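Local coordinates for protein CurJ (Moorea producens 3L, PDB 5TZ6) that probably dehydrates a polyketide intermediate as the dehydratase domain of a curacin synthase module, here an inactive variant with a hydroxy-acid ligand bound, at residues A[29-32]-A[33-36]. The protein carries 1 engineered substitution. Sequence-based numbering, arbitrary orientation.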
ATOM      1  N   TYR A  29      -3.729  -7.374  -7.760  1.00 68.22           N
ATOM      2  CA  TYR A  29      -2.911  -8.462  -8.298  1.00 71.59           C
ATOM      3  C   TYR A  29      -3.720  -9.206  -9.357  1.00 72.11           C
ATOM      4  O   TYR A  29      -4.606 -10.003  -9.033  1.00 79.61           O
ATOM      5  CB  TYR A  29      -2.445  -9.387  -7.179  1.00 76.70           C
ATOM      6  CG  TYR A  29      -1.689  -8.650  -6.102  1.00 80.39           C
ATOM      7  CD1 TYR A  29      -0.461  -8.057  -6.368  1.00 76.60           C
ATOM      8  CD2 TYR A  29      -2.206  -8.539  -4.819  1.00 86.66           C
ATOM      9  CE1 TYR A  29       0.231  -7.371  -5.384  1.00 81.32           C
ATOM     10  CE2 TYR A  29      -1.522  -7.858  -3.831  1.00 93.31           C
ATOM     11  CZ  TYR A  29      -0.306  -7.276  -4.117  1.00 90.98           C
ATOM     12  OH  TYR A  29       0.371  -6.598  -3.126  1.00 95.56           O
ATOM     13  N   PHE A  30      -3.392  -8.960 -10.623  1.00 63.12           N
ATOM     14  CA  PHE A  30      -4.181  -9.455 -11.745  1.00 57.38           C
ATOM     15  C   PHE A  30      -3.669 -10.819 -12.191  1.00 60.42           C
ATOM     16  O   PHE A  30      -2.490 -10.970 -12.547  1.00 62.34           O
ATOM     17  CB  PHE A  30      -4.149  -8.456 -12.901  1.00 55.94           C
ATOM     18  CG  PHE A  30      -5.240  -7.422 -12.837  1.00 53.87           C
ATOM     19  CD1 PHE A  30      -5.434  -6.673 -11.695  1.00 60.33           C
ATOM     20  CD2 PHE A  30      -6.057  -7.189 -13.925  1.00 58.07           C
ATOM     21  CE1 PHE A  30      -6.434  -5.721 -11.633  1.00 64.57           C
ATOM     22  CE2 PHE A  30      -7.056  -6.238 -13.874  1.00 59.24           C
ATOM     23  CZ  PHE A  30      -7.243  -5.501 -12.725  1.00 62.61           C
ATOM     24  N   SER A  31      -4.562 -11.806 -12.162  1.00 62.19           N
ATOM     25  CA  SER A  31      -4.266 -13.174 -12.562  1.00 69.28           C
ATOM     26  C   SER A  31      -5.585 -13.909 -12.730  1.00 71.67           C
ATOM     27  O   SER A  31      -6.624 -13.481 -12.217  1.00 68.62           O
ATOM     28  CB  SER A  31      -3.387 -13.890 -11.533  1.00 70.49           C
ATOM     29  OG  SER A  31      -4.121 -14.174 -10.354  1.00 79.07           O
ATOM     30  N   THR A  32      -5.530 -15.027 -13.459  1.00 73.67           N
ATOM     31  CA  THR A  32      -6.737 -15.812 -13.689  1.00 71.96           C
ATOM     32  C   THR A  32      -7.259 -16.421 -12.394  1.00 77.34           C
ATOM     33  O   THR A  32      -8.472 -16.612 -12.246  1.00 76.68           O
ATOM     34  CB  THR A  32      -6.471 -16.903 -14.726  1.00 69.34           C
ATOM     35  OG1 THR A  32      -5.337 -17.680 -14.325  1.00 82.03           O
ATOM     36  CG2 THR A  32      -6.209 -16.288 -16.091  1.00 59.14           C
ATOM     37  N   GLU A  33      -6.369 -16.733 -11.451  1.00 77.92           N
ATOM     38  CA  GLU A  33      -6.818 -17.285 -10.177  1.00 90.27           C
ATOM     39  C   GLU A  33      -7.546 -16.239  -9.338  1.00 97.29           C
ATOM     40  O   GLU A  33      -8.583 -16.538  -8.733  1.00112.76           O
ATOM     41  CB  GLU A  33      -5.630 -17.862  -9.409  1.00102.64           C
ATOM     42  CG  GLU A  33      -5.971 -18.331  -8.004  1.00114.05           C
ATOM     43  CD  GLU A  33      -4.862 -19.154  -7.378  1.00125.68           C
ATOM     44  OE1 GLU A  33      -4.080 -19.769  -8.136  1.00128.77           O
ATOM     45  OE2 GLU A  33      -4.773 -19.190  -6.132  1.00131.27           O
ATOM     46  N   ASN A  34      -7.029 -15.007  -9.288  1.00 94.22           N
ATOM     47  CA  ASN A  34      -7.694 -13.966  -8.508  1.00 82.13           C
ATOM     48  C   ASN A  34      -8.945 -13.455  -9.207  1.00 77.23           C
ATOM     49  O   ASN A  34      -9.943 -13.145  -8.549  1.00 80.94           O
ATOM     50  CB  ASN A  34      -6.744 -12.799  -8.246  1.00 80.18           C
ATOM     51  CG  ASN A  34      -5.528 -13.210  -7.461  1.00 96.41           C
ATOM     52  OD1 ASN A  34      -5.496 -14.287  -6.865  1.00110.82           O
ATOM     53  ND2 ASN A  34      -4.515 -12.355  -7.451  1.00 88.58           N
ATOM     54  N   LEU A  35      -8.907 -13.364 -10.534  1.00 72.35           N
ATOM     55  CA  LEU A  35     -10.025 -12.854 -11.327  1.00 69.21           C
ATOM     56  C   LEU A  35     -10.365 -13.893 -12.385  1.00 70.60           C
ATOM     57  O   LEU A  35      -9.845 -13.851 -13.510  1.00 68.39           O
ATOM     58  CB  LEU A  35      -9.677 -11.505 -11.950  1.00 62.65           C
ATOM     59  CG  LEU A  35      -9.285 -10.454 -10.912  1.00 59.67           C
ATOM     60  CD1 LEU A  35      -8.873  -9.158 -11.583  1.00 51.92           C
ATOM     61  CD2 LEU A  35     -10.447 -10.231  -9.956  1.00 65.40           C
ATOM     62  N   PRO A  36     -11.257 -14.833 -12.064  1.00 67.17           N
ATOM     63  CA  PRO A  36     -11.502 -15.952 -12.988  1.00 68.60           C
ATOM     64  C   PRO A  36     -11.998 -15.512 -14.353  1.00 68.24           C
ATOM     65  O   PRO A  36     -11.548 -16.057 -15.367  1.00 71.93           O
ATOM     66  CB  PRO A  36     -12.544 -16.797 -12.241  1.00 65.62           C
ATOM     67  CG  PRO A  36     -12.372 -16.427 -10.802  1.00 67.44           C
ATOM     68  CD  PRO A  36     -12.009 -14.973 -10.808  1.00 65.75           C
TER
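S31 OG sits between its own backbone N and carbonyl carbon (chi1 71°), which brings it to the backbone N-H of N34, while N34 CG lies beside its own backbone N (chi1 -61°) and sends the amide back toward Y29. S31 OG accepts that N-H, with 3.2 Å from N34 N to OG. One residue on, L35 N donates to S31 O at 2.8 Å, an i to i+4 bond that closes an alpha-turn; together the two bonds make S31 the first residue of an ST motif. The amide of N34 reaches back to the strand: ND2 gives a nearly straight bond (173°) to Y29 O at 2.8 Å. Y29 O lies almost in the plane of that amide, although ND2 stands well above the Y29 carbonyl plane. With an alanine here in place of N34 the carboxamide is gone, and Y29 O would probably be left without this donor. On the buried side, L35 CD1 rests over the centre of the F30 ring, 4.0 Å from its centroid, a CH-pi contact; F30 also packs on S53 and L57 of helix 51-65. As the chain leaves strand 24-30 of the hot-dog fold, three N-H donors thus engage S31 OG, S31 O and Y29 O within the turn, and the F30–L35 contact is purely apolar.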